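Local coordinates for protein translation initiation factor eIF2B subunit gamma (Schizosaccharomyces pombe, PDB 5B04) that serves as the gamma subunit of eIF2B, the complex that exchanges GDP for GTP on the gamma subunit of initiation factor eIF2, at residues 39-47 / 85-93; 57-65 / 95-103. The protein carries 3 engineered substitutions. One frame throughout, in Å; residues are numbered along the deposited sequence.

Overall arrangement
Both contacts lie in the nucleotidyl transferase-like domain, with centres about 14 Å apart. Their segments alternate along the chain: 39-47, 57-65, 85-93, 95-103. Contact 1 pairs strands 39-45 and 87-92 inside the mixed sheet and is buried. Contact 2 sets the loop that follows the first strand against helix 97-105, which follows the second, and lies at the surface. The two meet directly. Ala-45 CB is 3.6 Å from Ala-63 CB, and Cys-92 CB is 3.7 Å from Ile-100 CD1. Loop and helix pack on the face of Ala-45, Leu-90 and Cys-92, near the C-terminal ends of the strands, and each strand leads into one side of contact 2.

Contact 1 of 2, residues 39-47 / 85-93; sequences FQAVVFAGF and FTSAILICM
Val-43 and Ile-89 join neighbouring parallel strands, 39-45 and 87-92, of the Rossmann-like nucleotidyl transferase sheet. Helix 74-82 connects them as a beta-alpha-beta unit. Val-43 N donates to Ile-89 O at 2.9 Å. Ile-89 N to Ala-41 O, Ile-91 N to Val-43 O and Ala-45 N to Ile-91 O complete the four backbone bonds.

Val-42, Phe-44, Ile-89 and Ile-91 share one face of the sheet; Val-42, Phe-44 and Ile-91 touch helix 128-134. Val-42 and Ile-89 stand side by side and point the same way. Val-42 CG1 also meets the far end of Ile-91, CD1, at 3.7 Å. The other branch, Ile-91 CG2, comes obliquely to Phe-44 CD1 at 3.5 Å.

Ala-41, Val-43, Ala-88 and Leu-90 lie on the opposite face, with Ala-45 and Cys-92. Ala-41, Val-43 and Ala-88 touch Leu-80 of helix 74-82. Leu-90 CG is anti to its backbone N (chi1 180°), which brings CD1 back to Val-43 CG1 at 3.8 Å.

Phe-85 closes one end and Met-93 the other. The Phe-85 ring lies beside residues 39-41; its edge faces Gln-40 CA, and CE2 is 3.6 Å from Ala-41 CB. At the other end the Met-93 chain bends at chi2 (-57°). Its methyl CE meets the edge of the Phe-44 ring at CZ, 3.7 Å away, and is equally close to Gly-46 CA.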
loop_
_atom_site.group_PDB
_atom_site.type_symbol
_atom_site.label_atom_id
_atom_site.label_comp_id
_atom_site.label_asym_id
_atom_site.label_seq_id
_atom_site.Cartn_x
_atom_site.Cartn_y
_atom_site.Cartn_z
ATOM N N PHE E 39 -8.398 -52.904 17.537
ATOM C CA PHE E 39 -7.899 -54.186 17.065
ATOM C C PHE E 39 -7.821 -55.196 18.203
ATOM O O PHE E 39 -7.899 -54.836 19.378
ATOM C CB PHE E 39 -6.516 -54.037 16.428
ATOM C CG PHE E 39 -6.460 -53.051 15.297
ATOM C CD1 PHE E 39 -6.903 -53.399 14.032
ATOM C CD2 PHE E 39 -5.938 -51.783 15.493
ATOM C CE1 PHE E 39 -6.842 -52.496 12.987
ATOM C CE2 PHE E 39 -5.873 -50.876 14.454
ATOM C CZ PHE E 39 -6.326 -51.232 13.199
ATOM N N GLN E 40 -7.671 -56.464 17.839
ATOM C CA GLN E 40 -7.322 -57.511 18.790
ATOM C C GLN E 40 -6.389 -58.490 18.089
ATOM O O GLN E 40 -6.583 -58.810 16.917
ATOM C CB GLN E 40 -8.567 -58.213 19.335
ATOM C CG GLN E 40 -9.500 -58.767 18.278
ATOM C CD GLN E 40 -10.821 -59.222 18.865
ATOM O OE1 GLN E 40 -11.597 -59.914 18.210
ATOM N NE2 GLN E 40 -11.083 -58.831 20.106
ATOM N N ALA E 41 -5.368 -58.955 18.798
ATOM C CA ALA E 41 -4.284 -59.693 18.159
ATOM C C ALA E 41 -4.384 -61.203 18.338
ATOM O O ALA E 41 -4.817 -61.696 19.380
ATOM C CB ALA E 41 -2.949 -59.197 18.683
ATOM N N VAL E 42 -3.972 -61.930 17.305
ATOM C CA VAL E 42 -3.921 -63.386 17.351
ATOM C C VAL E 42 -2.528 -63.892 16.992
ATOM O O VAL E 42 -2.072 -63.735 15.859
ATOM C CB VAL E 42 -4.940 -64.026 16.392
ATOM C CG1 VAL E 42 -4.734 -65.529 16.339
ATOM C CG2 VAL E 42 -6.360 -63.688 16.818
ATOM N N VAL E 43 -1.854 -64.494 17.965
ATOM C CA VAL E 43 -0.542 -65.082 17.730
ATOM C C VAL E 43 -0.658 -66.595 17.596
ATOM O O VAL E 43 -1.151 -67.268 18.502
ATOM C CB VAL E 43 0.445 -64.746 18.864
ATOM C CG1 VAL E 43 1.749 -65.506 18.675
ATOM C CG2 VAL E 43 0.695 -63.249 18.921
ATOM N N PHE E 44 -0.214 -67.128 16.464
ATOM C CA PHE E 44 -0.253 -68.567 16.246
ATOM C C PHE E 44 1.088 -69.208 16.585
ATOM O O PHE E 44 2.122 -68.854 16.019
ATOM C CB PHE E 44 -0.645 -68.890 14.802
ATOM C CG PHE E 44 -0.697 -70.363 14.506
ATOM C CD1 PHE E 44 -1.299 -71.239 15.392
ATOM C CD2 PHE E 44 -0.149 -70.870 13.338
ATOM C CE1 PHE E 44 -1.345 -72.596 15.126
ATOM C CE2 PHE E 44 -0.197 -72.225 13.064
ATOM C CZ PHE E 44 -0.799 -73.089 13.959
ATOM N N ALA E 45 1.055 -70.152 17.520
ATOM C CA ALA E 45 2.254 -70.863 17.943
ATOM C C ALA E 45 2.129 -72.349 17.631
ATOM O O ALA E 45 1.794 -73.151 18.503
ATOM C CB ALA E 45 2.500 -70.649 19.426
ATOM N N GLY E 46 2.401 -72.711 16.384
ATOM C CA GLY E 46 2.254 -74.087 15.950
ATOM C C GLY E 46 3.480 -74.936 16.212
ATOM O O GLY E 46 4.507 -74.445 16.681
ATOM N N PHE E 47 3.358 -76.225 15.912
ATOM C CA PHE E 47 4.479 -77.153 15.978
ATOM C C PHE E 47 5.554 -76.721 14.989
ATOM O O PHE E 47 5.244 -76.167 13.935
ATOM C CB PHE E 47 3.996 -78.575 15.680
ATOM C CG PHE E 47 5.087 -79.607 15.646
ATOM C CD1 PHE E 47 5.513 -80.224 16.809
ATOM C CD2 PHE E 47 5.667 -79.981 14.444
ATOM C CE1 PHE E 47 6.506 -81.183 16.778
ATOM C CE2 PHE E 47 6.663 -80.936 14.406
ATOM C CZ PHE E 47 7.084 -81.539 15.574
ATOM N N PHE E 85 -1.480 -52.836 22.680
ATOM C CA PHE E 85 -2.320 -53.986 23.002
ATOM C C PHE E 85 -2.180 -54.367 24.471
ATOM O O PHE E 85 -1.075 -54.394 25.012
ATOM C CB PHE E 85 -1.966 -55.185 22.119
ATOM C CG PHE E 85 -2.559 -55.125 20.742
ATOM C CD1 PHE E 85 -1.989 -54.333 19.759
ATOM C CD2 PHE E 85 -3.682 -55.870 20.426
ATOM C CE1 PHE E 85 -2.532 -54.281 18.490
ATOM C CE2 PHE E 85 -4.230 -55.822 19.159
ATOM C CZ PHE E 85 -3.653 -55.027 18.190
ATOM N N THR E 86 -3.307 -54.655 25.111
ATOM C CA THR E 86 -3.309 -55.046 26.515
ATOM C C THR E 86 -3.688 -56.514 26.676
ATOM O O THR E 86 -3.507 -57.098 27.744
ATOM C CB THR E 86 -4.277 -54.177 27.338
ATOM O OG1 THR E 86 -5.549 -54.125 26.681
ATOM C CG2 THR E 86 -3.731 -52.766 27.482
ATOM N N SER E 87 -4.211 -57.106 25.607
ATOM C CA SER E 87 -4.603 -58.510 25.623
ATOM C C SER E 87 -4.470 -59.132 24.239
ATOM O O SER E 87 -4.721 -58.476 23.228
ATOM C CB SER E 87 -6.037 -58.661 26.132
ATOM O OG SER E 87 -6.966 -58.136 25.200
ATOM N N ALA E 88 -4.077 -60.400 24.199
ATOM C CA ALA E 88 -3.905 -61.104 22.934
ATOM C C ALA E 88 -4.349 -62.559 23.032
ATOM O O ALA E 88 -4.274 -63.173 24.096
ATOM C CB ALA E 88 -2.455 -61.024 22.480
ATOM N N ILE E 89 -4.818 -63.100 21.913
ATOM C CA ILE E 89 -5.194 -64.505 21.830
ATOM C C ILE E 89 -4.010 -65.335 21.348
ATOM O O ILE E 89 -3.396 -65.017 20.330
ATOM C CB ILE E 89 -6.387 -64.721 20.880
ATOM C CG1 ILE E 89 -7.606 -63.935 21.364
ATOM C CG2 ILE E 89 -6.716 -66.202 20.760
ATOM C CD1 ILE E 89 -8.807 -64.056 20.451
ATOM N N LEU E 90 -3.690 -66.397 22.080
ATOM C CA LEU E 90 -2.563 -67.247 21.717
ATOM C C LEU E 90 -3.021 -68.647 21.326
ATOM O O LEU E 90 -3.367 -69.463 22.181
ATOM C CB LEU E 90 -1.564 -67.330 22.871
ATOM C CG LEU E 90 -0.326 -68.198 22.644
ATOM C CD1 LEU E 90 0.340 -67.870 21.317
ATOM C CD2 LEU E 90 0.651 -68.007 23.787
ATOM N N ILE E 91 -3.020 -68.915 20.026
ATOM C CA ILE E 91 -3.358 -70.234 19.511
ATOM C C ILE E 91 -2.120 -71.126 19.517
ATOM O O ILE E 91 -1.032 -70.687 19.146
ATOM C CB ILE E 91 -3.926 -70.161 18.083
ATOM C CG1 ILE E 91 -5.274 -69.441 18.072
ATOM C CG2 ILE E 91 -4.066 -71.551 17.504
ATOM C CD1 ILE E 91 -5.765 -69.100 16.681
ATOM N N CYS E 92 -2.288 -72.374 19.943
ATOM C CA CYS E 92 -1.182 -73.324 19.953
ATOM C C CYS E 92 -1.687 -74.761 19.922
ATOM O O CYS E 92 -2.876 -75.010 19.724
ATOM C CB CYS E 92 -0.306 -73.108 21.189
ATOM S SG CYS E 92 -1.090 -73.558 22.754
ATOM N N MET E 93 -0.770 -75.702 20.114
ATOM C CA MET E 93 -1.116 -77.116 20.162
ATOM C C MET E 93 -1.245 -77.563 21.612
ATOM O O MET E 93 -0.581 -77.015 22.493
ATOM C CB MET E 93 -0.064 -77.950 19.430
ATOM C CG MET E 93 0.256 -77.439 18.035
ATOM S SD MET E 93 -1.210 -77.343 16.992
ATOM C CE MET E 93 -0.572 -76.450 15.576
#

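Contact 2 of 2, residues 57-65 / 95-103; sequences SDALPKALL and EAEAHINAW
Two flat groups of helix 97-105, His-99 and Trp-103, meet the loop 57-65. Ala-59 lies over one face of the His-99 imidazole. Its CA makes a CH-pi contact 4.2 Å from the ring centroid, and its carbonyl O sits above the rim. Ala-96 CA lies in plane at the edge of the same ring. Asp-58 O is close to His-99 ND1, at 3.0 Å, but the angle is too poor for a hydrogen bond.

Leu-64 CD2 rests over one face of Trp-103. It makes a CH-pi contact with the five-membered ring, 4.0 Å from the centroid and displaced toward the rim. The two side chains run alongside each other in opposite directions. Trp-103 chi1 (175°) carries the indole to the leucine's side, and chi2 (75°) turns its face to CD2. The other branch, Leu-64 CD1, reaches the backbone carbonyl of His-99, 3.7 Å from its O. Pro-71 also touches Trp-103.

Beneath the rings, on the side of strand 87-92, the packing is aliphatic. Ala-96, the N-cap residue, puts CB 3.7 Å from Pro-61 CB. Pro-61 CG and Ala-63 CB both approach Ile-100, at CG1 and CD1, each 4.3 Å away. Ile-100 in turn packs on Leu-90 and Cys-92, so it sits where loop, helix and strand meet.

Within the loop, Ala-59 N bonds to Ser-57 OG in an ST turn. Across the contact, loop and helix are held by apolar packing and CH-pi contacts, without hydrogen bonds or salt bridges. The fit of apolar surfaces therefore probably positions the loop on the helix.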
loop_
_atom_site.group_PDB
_atom_site.type_symbol
_atom_site.label_atom_id
_atom_site.label_comp_id
_atom_site.label_asym_id
_atom_site.label_seq_id
_atom_site.Cartn_x
_atom_site.Cartn_y
_atom_site.Cartn_z
ATOM N N SER E 57 10.492 -82.378 20.801
ATOM C CA SER E 57 10.130 -82.647 22.187
ATOM C C SER E 57 8.873 -81.911 22.637
ATOM O O SER E 57 8.520 -80.864 22.094
ATOM C CB SER E 57 11.292 -82.276 23.109
ATOM O OG SER E 57 10.891 -82.289 24.467
ATOM N N ASP E 58 8.208 -82.473 23.642
ATOM C CA ASP E 58 7.031 -81.851 24.233
ATOM C C ASP E 58 7.449 -80.899 25.346
ATOM O O ASP E 58 6.653 -80.088 25.819
ATOM C CB ASP E 58 6.074 -82.915 24.773
ATOM C CG ASP E 58 5.977 -84.125 23.866
ATOM O OD1 ASP E 58 5.216 -84.071 22.877
ATOM O OD2 ASP E 58 6.666 -85.131 24.142
ATOM N N ALA E 59 8.706 -81.011 25.764
ATOM C CA ALA E 59 9.266 -80.115 26.765
ATOM C C ALA E 59 9.595 -78.769 26.132
ATOM O O ALA E 59 9.468 -77.721 26.766
ATOM C CB ALA E 59 10.505 -80.727 27.400
ATOM N N LEU E 60 10.020 -78.811 24.873
ATOM C CA LEU E 60 10.319 -77.598 24.124
ATOM C C LEU E 60 9.402 -77.440 22.918
ATOM O O LEU E 60 9.666 -78.002 21.855
ATOM C CB LEU E 60 11.777 -77.592 23.660
ATOM C CG LEU E 60 12.777 -76.832 24.532
ATOM C CD1 LEU E 60 14.128 -76.762 23.841
ATOM C CD2 LEU E 60 12.261 -75.437 24.850
ATOM N N PRO E 61 8.315 -76.675 23.083
ATOM C CA PRO E 61 7.477 -76.312 21.938
ATOM C C PRO E 61 8.185 -75.273 21.078
ATOM O O PRO E 61 9.119 -74.630 21.559
ATOM C CB PRO E 61 6.220 -75.735 22.590
ATOM C CG PRO E 61 6.701 -75.196 23.894
ATOM C CD PRO E 61 7.795 -76.123 24.347
ATOM N N LYS E 62 7.752 -75.117 19.831
ATOM C CA LYS E 62 8.379 -74.174 18.910
ATOM C C LYS E 62 8.404 -72.756 19.470
ATOM O O LYS E 62 9.390 -72.034 19.320
ATOM C CB LYS E 62 7.653 -74.185 17.563
ATOM C CG LYS E 62 8.191 -73.178 16.557
ATOM C CD LYS E 62 7.345 -73.155 15.296
ATOM C CE LYS E 62 7.926 -72.212 14.256
ATOM N NZ LYS E 62 7.181 -72.283 12.968
ATOM N N ALA E 63 7.318 -72.372 20.133
ATOM C CA ALA E 63 7.142 -71.006 20.612
ATOM C C ALA E 63 8.093 -70.631 21.747
ATOM O O ALA E 63 8.272 -69.450 22.042
ATOM C CB ALA E 63 5.705 -70.798 21.055
ATOM N N LEU E 64 8.698 -71.628 22.384
ATOM C CA LEU E 64 9.542 -71.367 23.548
ATOM C C LEU E 64 11.033 -71.508 23.258
ATOM O O LEU E 64 11.857 -71.371 24.164
ATOM C CB LEU E 64 9.152 -72.292 24.702
ATOM C CG LEU E 64 7.931 -71.850 25.513
ATOM C CD1 LEU E 64 7.602 -72.869 26.592
ATOM C CD2 LEU E 64 8.168 -70.477 26.123
ATOM N N LEU E 65 11.381 -71.782 22.004
ATOM C CA LEU E 65 12.784 -71.827 21.603
ATOM C C LEU E 65 13.428 -70.464 21.807
ATOM O O LEU E 65 12.974 -69.471 21.243
ATOM C CB LEU E 65 12.926 -72.250 20.143
ATOM C CG LEU E 65 12.430 -73.631 19.726
ATOM C CD1 LEU E 65 12.452 -73.725 18.213
ATOM C CD2 LEU E 65 13.284 -74.724 20.348
ATOM N N GLU E 95 -0.228 -80.214 22.965
ATOM C CA GLU E 95 1.106 -80.634 23.352
ATOM C C GLU E 95 1.894 -79.395 23.748
ATOM O O GLU E 95 2.057 -78.475 22.944
ATOM C CB GLU E 95 1.800 -81.387 22.213
ATOM C CG GLU E 95 1.068 -82.642 21.739
ATOM C CD GLU E 95 -0.116 -82.342 20.832
ATOM O OE1 GLU E 95 -0.723 -83.301 20.311
ATOM O OE2 GLU E 95 -0.440 -81.150 20.637
ATOM N N ALA E 96 2.350 -79.374 24.997
ATOM C CA ALA E 96 3.035 -78.220 25.576
ATOM C C ALA E 96 2.153 -76.970 25.571
ATOM O O ALA E 96 2.646 -75.855 25.398
ATOM C CB ALA E 96 4.348 -77.951 24.845
ATOM N N GLU E 97 0.850 -77.161 25.755
ATOM C CA GLU E 97 -0.053 -76.040 25.991
ATOM C C GLU E 97 0.187 -75.512 27.396
ATOM O O GLU E 97 0.197 -74.304 27.631
ATOM C CB GLU E 97 -1.517 -76.453 25.823
ATOM C CG GLU E 97 -2.511 -75.400 26.302
ATOM C CD GLU E 97 -3.936 -75.916 26.366
ATOM O OE1 GLU E 97 -4.149 -77.119 26.108
ATOM O OE2 GLU E 97 -4.843 -75.117 26.681
ATOM N N ALA E 98 0.384 -76.439 28.328
ATOM C CA ALA E 98 0.652 -76.094 29.717
ATOM C C ALA E 98 2.071 -75.562 29.882
ATOM O O ALA E 98 2.359 -74.837 30.832
ATOM C CB ALA E 98 0.428 -77.300 30.615
ATOM N N HIS E 99 2.954 -75.928 28.957
ATOM C CA HIS E 99 4.323 -75.427 28.971
ATOM C C HIS E 99 4.356 -73.947 28.609
ATOM O O HIS E 99 5.049 -73.157 29.251
ATOM C CB HIS E 99 5.207 -76.224 28.010
ATOM C CG HIS E 99 5.733 -77.498 28.594
ATOM N ND1 HIS E 99 5.297 -78.741 28.187
ATOM C CD2 HIS E 99 6.660 -77.721 29.556
ATOM C CE1 HIS E 99 5.932 -79.674 28.873
ATOM N NE2 HIS E 99 6.765 -79.082 29.710
ATOM N N ILE E 100 3.607 -73.583 27.573
ATOM C CA ILE E 100 3.460 -72.186 27.190
ATOM C C ILE E 100 2.823 -71.405 28.335
ATOM O O ILE E 100 3.278 -70.316 28.687
ATOM C CB ILE E 100 2.607 -72.032 25.917
ATOM C CG1 ILE E 100 3.294 -72.712 24.732
ATOM C CG2 ILE E 100 2.364 -70.566 25.615
ATOM C CD1 ILE E 100 2.533 -72.586 23.432
ATOM N N ASN E 101 1.778 -71.983 28.919
ATOM C CA ASN E 101 1.121 -71.401 30.084
ATOM C C ASN E 101 2.075 -71.253 31.264
ATOM O O ASN E 101 2.016 -70.267 32.000
ATOM C CB ASN E 101 -0.083 -72.250 30.497
ATOM C CG ASN E 101 -1.348 -71.868 29.758
ATOM O OD1 ASN E 101 -1.855 -72.628 28.932
ATOM N ND2 ASN E 101 -1.875 -70.687 30.062
ATOM N N ALA E 102 2.953 -72.236 31.437
ATOM C CA ALA E 102 3.905 -72.235 32.542
ATOM C C ALA E 102 4.893 -71.081 32.427
ATOM O O ALA E 102 5.264 -70.468 33.428
ATOM C CB ALA E 102 4.651 -73.560 32.603
ATOM N N TRP E 103 5.322 -70.787 31.204
ATOM C CA TRP E 103 6.252 -69.688 30.980
ATOM C C TRP E 103 5.555 -68.344 31.160
ATOM O O TRP E 103 6.174 -67.363 31.571
ATOM C CB TRP E 103 6.876 -69.775 29.587
ATOM C CG TRP E 103 7.749 -68.603 29.272
ATOM C CD1 TRP E 103 9.005 -68.363 29.751
ATOM C CD2 TRP E 103 7.431 -67.501 28.415
ATOM N NE1 TRP E 103 9.487 -67.181 29.244
ATOM C CE2 TRP E 103 8.541 -66.633 28.419
ATOM C CE3 TRP E 103 6.315 -67.166 27.641
ATOM C CZ2 TRP E 103 8.568 -65.453 27.681
ATOM C CZ3 TRP E 103 6.344 -65.993 26.909
ATOM C CH2 TRP E 103 7.462 -65.150 26.934
#